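Side-chain contacts in putative hydrolase (Bacteroides ovatus, PDB 4HBS), which is of unknown function but is a putative hydrolase, probably acting on glycosides, built as a five-bladed beta-propeller: residues D226-D231 with I236-T241; V248-T253 with H327-F332. One frame throughout, in Å; residues are numbered along the deposited sequence.

Contact 1: residues D226-D231 with I236-T241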
loop_
_atom_site.group_PDB
_atom_site.type_symbol
_atom_site.label_atom_id
_atom_site.label_comp_id
_atom_site.label_asym_id
_atom_site.label_seq_id
_atom_site.Cartn_x
_atom_site.Cartn_y
_atom_site.Cartn_z
ATOM N N ASP A 226 -2.609 9.145 1.783
ATOM C CA ASP A 226 -2.651 7.748 1.304
ATOM C C ASP A 226 -1.223 7.169 1.344
ATOM O O ASP A 226 -1.043 5.983 1.628
ATOM C CB ASP A 226 -3.246 7.658 -0.103
ATOM C CG ASP A 226 -4.751 7.852 -0.189
ATOM O OD1 ASP A 226 -5.447 7.586 0.817
ATOM O OD2 ASP A 226 -5.235 8.257 -1.269
ATOM N N THR A 227 -0.222 8.033 1.049
ATOM C CA THR A 227 1.204 7.791 1.222
ATOM C C THR A 227 1.701 8.968 2.069
ATOM O O THR A 227 1.041 10.016 2.126
ATOM C CB THR A 227 1.954 7.622 -0.097
ATOM O OG1 THR A 227 2.072 8.890 -0.740
ATOM C CG2 THR A 227 1.303 6.601 -1.002
HETATM N N MSE A 228 2.840 8.787 2.735
HETATM C CA MSE A 228 3.412 9.787 3.621
HETATM C C MSE A 228 4.913 9.828 3.563
HETATM O O MSE A 228 5.549 8.907 3.052
HETATM C CB MSE A 228 3.017 9.448 5.049
HETATM C CG MSE A 228 1.829 10.187 5.530
HETATM SE SE MSE A 228 1.040 9.437 7.135
HETATM C CE MSE A 228 2.417 8.686 7.884
ATOM N N TRP A 229 5.483 10.885 4.144
ATOM C CA TRP A 229 6.923 11.022 4.305
ATOM C C TRP A 229 7.217 11.856 5.561
ATOM O O TRP A 229 6.947 13.054 5.570
ATOM C CB TRP A 229 7.596 11.633 3.067
ATOM C CG TRP A 229 9.022 11.982 3.337
ATOM C CD1 TRP A 229 9.530 13.231 3.538
ATOM C CD2 TRP A 229 10.049 11.067 3.739
ATOM N NE1 TRP A 229 10.832 13.148 3.968
ATOM C CE2 TRP A 229 11.186 11.832 4.066
ATOM C CE3 TRP A 229 10.134 9.668 3.808
ATOM C CZ2 TRP A 229 12.400 11.247 4.420
ATOM C CZ3 TRP A 229 11.341 9.091 4.160
ATOM C CH2 TRP A 229 12.444 9.879 4.500
ATOM N N GLU A 230 7.761 11.228 6.614
ATOM C CA GLU A 230 8.131 11.929 7.842
ATOM C C GLU A 230 9.522 12.528 7.597
ATOM O O GLU A 230 10.496 11.782 7.515
ATOM C CB GLU A 230 8.089 10.964 9.046
ATOM C CG GLU A 230 8.249 11.642 10.402
ATOM C CD GLU A 230 7.566 10.942 11.565
ATOM O OE1 GLU A 230 7.494 9.690 11.551
ATOM O OE2 GLU A 230 7.090 11.646 12.485
ATOM N N ASP A 231 9.595 13.862 7.388
ATOM C CA ASP A 231 10.844 14.565 7.051
ATOM C C ASP A 231 11.609 15.072 8.277
ATOM O O ASP A 231 11.021 15.300 9.328
ATOM C CB ASP A 231 10.522 15.764 6.139
ATOM C CG ASP A 231 11.728 16.360 5.444
ATOM O OD1 ASP A 231 12.175 15.784 4.448
ATOM O OD2 ASP A 231 12.276 17.354 5.958
ATOM N N ILE A 236 5.105 15.908 8.601
ATOM C CA ILE A 236 4.774 14.667 7.928
ATOM C C ILE A 236 4.172 15.093 6.627
ATOM O O ILE A 236 3.149 15.760 6.644
ATOM C CB ILE A 236 3.810 13.768 8.736
ATOM C CG1 ILE A 236 4.382 13.407 10.090
ATOM C CG2 ILE A 236 3.488 12.508 7.952
ATOM C CD1 ILE A 236 3.304 13.055 11.101
ATOM N N TYR A 237 4.795 14.761 5.504
ATOM C CA TYR A 237 4.254 15.124 4.199
ATOM C C TYR A 237 3.213 14.091 3.823
ATOM O O TYR A 237 3.419 12.909 4.069
ATOM C CB TYR A 237 5.365 15.272 3.159
ATOM C CG TYR A 237 6.132 16.551 3.403
ATOM C CD1 TYR A 237 7.129 16.611 4.371
ATOM C CD2 TYR A 237 5.732 17.747 2.815
ATOM C CE1 TYR A 237 7.750 17.814 4.702
ATOM C CE2 TYR A 237 6.352 18.953 3.130
ATOM C CZ TYR A 237 7.352 18.985 4.086
ATOM O OH TYR A 237 7.991 20.168 4.364
ATOM N N LEU A 238 2.048 14.563 3.343
ATOM C CA LEU A 238 0.871 13.767 2.992
ATOM C C LEU A 238 0.581 13.961 1.509
ATOM O O LEU A 238 0.352 15.098 1.100
ATOM C CB LEU A 238 -0.325 14.250 3.838
ATOM C CG LEU A 238 -0.052 14.544 5.306
ATOM C CD1 LEU A 238 -1.023 15.563 5.820
ATOM C CD2 LEU A 238 -0.099 13.290 6.113
ATOM N N TYR A 239 0.633 12.897 0.696
ATOM C CA TYR A 239 0.419 13.013 -0.749
ATOM C C TYR A 239 -0.901 12.421 -1.187
ATOM O O TYR A 239 -1.507 11.614 -0.476
ATOM C CB TYR A 239 1.539 12.298 -1.539
ATOM C CG TYR A 239 2.917 12.738 -1.146
ATOM C CD1 TYR A 239 3.547 12.200 -0.029
ATOM C CD2 TYR A 239 3.563 13.755 -1.832
ATOM C CE1 TYR A 239 4.788 12.666 0.395
ATOM C CE2 TYR A 239 4.809 14.224 -1.424
ATOM C CZ TYR A 239 5.423 13.673 -0.306
ATOM O OH TYR A 239 6.643 14.124 0.137
ATOM N N THR A 240 -1.309 12.784 -2.405
ATOM C CA THR A 240 -2.507 12.254 -3.052
ATOM C C THR A 240 -2.421 12.522 -4.525
ATOM O O THR A 240 -1.565 13.303 -4.955
ATOM C CB THR A 240 -3.810 12.856 -2.455
ATOM O OG1 THR A 240 -4.923 12.003 -2.799
ATOM C CG2 THR A 240 -4.061 14.320 -2.890
ATOM N N THR A 241 -3.296 11.872 -5.297
ATOM C CA THR A 241 -3.431 12.112 -6.718
ATOM C C THR A 241 -4.882 12.323 -7.041
ATOM O O THR A 241 -5.762 11.857 -6.317
ATOM C CB THR A 241 -2.836 10.989 -7.586
ATOM O OG1 THR A 241 -3.317 9.717 -7.155
ATOM C CG2 THR A 241 -1.323 11.010 -7.607
#

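Contact 2: residues V248-T253 with H327-F332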
loop_
_atom_site.group_PDB
_atom_site.type_symbol
_atom_site.label_atom_id
_atom_site.label_comp_id
_atom_site.label_asym_id
_atom_site.label_seq_id
_atom_site.Cartn_x
_atom_site.Cartn_y
_atom_site.Cartn_z
ATOM N N VAL A 248 0.334 17.701 -2.681
ATOM C CA VAL A 248 0.918 17.442 -1.360
ATOM C C VAL A 248 0.362 18.402 -0.271
ATOM O O VAL A 248 0.044 19.568 -0.540
ATOM C CB VAL A 248 2.472 17.522 -1.431
ATOM C CG1 VAL A 248 2.947 18.926 -1.806
ATOM C CG2 VAL A 248 3.126 17.061 -0.127
ATOM N N ALA A 249 0.257 17.866 0.956
ATOM C CA ALA A 249 -0.128 18.581 2.173
ATOM C C ALA A 249 0.857 18.188 3.257
ATOM O O ALA A 249 1.658 17.283 3.018
ATOM C CB ALA A 249 -1.545 18.219 2.583
ATOM N N ARG A 250 0.837 18.836 4.428
ATOM C CA ARG A 250 1.757 18.445 5.498
ATOM C C ARG A 250 1.209 18.817 6.872
ATOM O O ARG A 250 0.443 19.767 7.004
ATOM C CB ARG A 250 3.175 19.047 5.291
ATOM C CG ARG A 250 3.360 20.488 5.782
ATOM C CD ARG A 250 4.685 21.073 5.337
ATOM N NE ARG A 250 4.786 22.512 5.625
ATOM C CZ ARG A 250 5.778 23.307 5.217
ATOM N NH1 ARG A 250 6.788 22.816 4.504
ATOM N NH2 ARG A 250 5.767 24.601 5.517
ATOM N N THR A 251 1.663 18.087 7.893
ATOM C CA THR A 251 1.270 18.297 9.286
ATOM C C THR A 251 2.187 19.332 9.919
ATOM O O THR A 251 3.352 19.429 9.536
ATOM C CB THR A 251 1.335 16.965 10.035
ATOM O OG1 THR A 251 2.697 16.535 10.117
ATOM C CG2 THR A 251 0.490 15.891 9.371
ATOM N N ALA A 252 1.682 20.099 10.883
ATOM C CA ALA A 252 2.484 21.127 11.549
ATOM C C ALA A 252 3.638 20.519 12.365
ATOM O O ALA A 252 4.753 21.046 12.340
ATOM C CB ALA A 252 1.605 21.967 12.450
ATOM N N THR A 253 3.368 19.418 13.081
ATOM C CA THR A 253 4.355 18.717 13.914
ATOM C C THR A 253 4.356 17.222 13.520
ATOM O O THR A 253 3.702 16.845 12.538
ATOM C CB THR A 253 4.014 18.933 15.400
ATOM O OG1 THR A 253 2.937 18.078 15.777
ATOM C CG2 THR A 253 3.650 20.379 15.719
ATOM N N HIS A 327 13.227 18.811 -2.581
ATOM C CA HIS A 327 12.276 18.978 -1.463
ATOM C C HIS A 327 11.196 17.897 -1.479
ATOM O O HIS A 327 10.875 17.386 -2.560
ATOM C CB HIS A 327 11.592 20.348 -1.574
ATOM C CG HIS A 327 12.539 21.471 -1.451
ATOM N ND1 HIS A 327 12.885 21.982 -0.225
ATOM C CD2 HIS A 327 13.258 22.089 -2.411
ATOM C CE1 HIS A 327 13.783 22.918 -0.474
ATOM N NE2 HIS A 327 14.041 23.007 -1.781
ATOM N N PRO A 328 10.521 17.627 -0.321
ATOM C CA PRO A 328 9.429 16.629 -0.317
ATOM C C PRO A 328 8.154 17.091 -1.035
ATOM O O PRO A 328 7.254 16.285 -1.249
ATOM C CB PRO A 328 9.171 16.398 1.173
ATOM C CG PRO A 328 9.604 17.624 1.826
ATOM C CD PRO A 328 10.727 18.196 1.029
ATOM N N TYR A 329 8.081 18.382 -1.377
ATOM C CA TYR A 329 6.989 19.036 -2.114
ATOM C C TYR A 329 7.448 19.649 -3.451
ATOM O O TYR A 329 6.613 20.064 -4.264
ATOM C CB TYR A 329 6.420 20.194 -1.247
ATOM C CG TYR A 329 7.467 21.208 -0.821
ATOM C CD1 TYR A 329 7.878 22.222 -1.683
ATOM C CD2 TYR A 329 8.097 21.114 0.415
ATOM C CE1 TYR A 329 8.883 23.117 -1.323
ATOM C CE2 TYR A 329 9.086 22.017 0.797
ATOM C CZ TYR A 329 9.487 23.012 -0.081
ATOM O OH TYR A 329 10.475 23.907 0.267
ATOM N N GLY A 330 8.765 19.778 -3.622
ATOM C CA GLY A 330 9.385 20.532 -4.696
ATOM C C GLY A 330 9.071 19.975 -6.041
ATOM O O GLY A 330 8.452 18.908 -6.148
ATOM N N PRO A 331 9.491 20.674 -7.096
ATOM C CA PRO A 331 9.239 20.143 -8.433
ATOM C C PRO A 331 9.888 18.767 -8.595
ATOM O O PRO A 331 11.117 18.664 -8.561
ATOM C CB PRO A 331 9.850 21.205 -9.367
ATOM C CG PRO A 331 10.810 21.945 -8.535
ATOM C CD PRO A 331 10.247 21.936 -7.144
ATOM N N PHE A 332 9.061 17.705 -8.631
ATOM C CA PHE A 332 9.558 16.361 -8.904
ATOM C C PHE A 332 9.780 16.359 -10.405
ATOM O O PHE A 332 8.893 16.770 -11.160
ATOM C CB PHE A 332 8.624 15.240 -8.397
ATOM C CG PHE A 332 8.873 14.925 -6.934
ATOM C CD1 PHE A 332 9.861 14.021 -6.557
ATOM C CD2 PHE A 332 8.196 15.611 -5.934
ATOM C CE1 PHE A 332 10.130 13.779 -5.205
ATOM C CE2 PHE A 332 8.458 15.352 -4.585
ATOM C CZ PHE A 332 9.420 14.437 -4.232
#

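Contact 1: residues D226-D231 with I236-T241
The two strands of a beta hairpin, 227-230 and 236-242, meet here side by side, and Trp-229 with Tyr-237 is an antiparallel hydrogen-bonded pair between them. Tyr-237 N gives its hydrogen to Trp-229 O at 2.7 Å, nearly straight at 168°, while Trp-229 N returns a more bent bond to Tyr-237 O at 2.9 Å. Above this rung the two aromatic side chains sit on one face of the sheet, Trp-229 CD1 lying 4.2 Å from Tyr-237 CD1. The indole, swung away from its own backbone N (chi1 170°), brings NE1 to Asp-231 OD1 as a donor at 3.0 Å. That oxygen lies in the indole plane and accepts through its anti lone pair; Tyr-307 OH also bonds to OD1 and Asp-233 N to OD2, so the carboxylate that receives the indole N-H is itself held in place. The CB of Asp-231 meets the rim of the Tyr-237 ring, 3.7 Å from CE1. Strand 227-230 is an outermost strand of its five-stranded antiparallel sheet, one blade of the propeller, and the aromatic face is turned to strand 298-303 of the next sheet: Trp-229 touches Lys-302 and Tyr-239 touches Val-300. Tyr-239 brings its ring edge up to Trp-229 CB, 4.0 Å from CE1, and its hydroxyl is hydrogen-bonded to Pro-328 O. Nearby, Thr-227 OG1 packs against Tyr-239 CB and bonds to Pro-298 O. On the other face, selenomethionine Met-228 runs alongside Leu-238, both pointing the same way, with CG 3.7 Å from Leu-238 CD2. SE lies 4.0 Å from Ile-236 CG2, and the bend at chi3 (28°) brings CE beside the same methyl, while Thr-164 of strand 156-165 touches Met-228 and Ile-236 from the neighbouring blade.

Contact 2: residues V248-T253 with H327-F332
The Tyr-329 ring carries His-327 CB over the centre of one face, 3.7 Å above the plane, and meets Arg-250 obliquely, with NH1 4.4 Å from Tyr-329 CE2. Tyr-263 of strand 260-265 adds an edge-to-face partner for the same ring. Further along the loop, the Phe-332 ring has Pro-328 O at its edge, in the ring plane. The closest approach between 248-253 and 327-332 is aliphatic: Val-248 CG1 lies 3.7 Å from Tyr-329 CB, the two side chains running at a slant to one another. In Val-248 this methyl stands between the backbone N and the carbonyl carbon (chi1 64°), which turns it toward the tyrosine, whereas CG2 comes 4.3 Å from Pro-328 O. Tyr-329 has CG in the same kind of position (chi1 56°), which sets the CE2 side of the ring beside the arginine. The contact bridges two blades of the propeller: Val-248 and Arg-250 belong to strand 245-251, inside a five-stranded blade, and residues 327-332 lie in the loop between strands 319-325 and 333-340 of another sheet. Arg-250 reaches the loop with a nearly straight chain. Partners in its own blade hold the guanidinium: a salt bridge from NE to Glu-261 OE2, a cation-pi contact with Trp-273 and a hydrogen bond between NH1 and Tyr-237 OH. These ties fix where the group lies beside Tyr-329, and the nearby Glu-261 carboxylate probably balances its charge. Within the loop, Gly-330 N makes a weak 3.4 Å hydrogen bond to His-327 O.

In the fold
Contact 1 and contact 2 have their centres about 7 Å apart and come one after the other along the chain. They share one five-stranded antiparallel blade, in which strand 236-242 of contact 1 pairs directly with strand 245-251 of contact 2; Leu-238 N to Ala-249 O, 2.8 Å, is one probable hydrogen bond between them. The loop 327-332 comes in from the sheet of strands 298-303 to 333-340. From contact 2 it also touches contact 1, where Pro-328 CG packs 3.4 Å from Tyr-237 CE1. Contact 1 thus joins strands within a blade, whereas contact 2 ties that blade to the one after it along the chain.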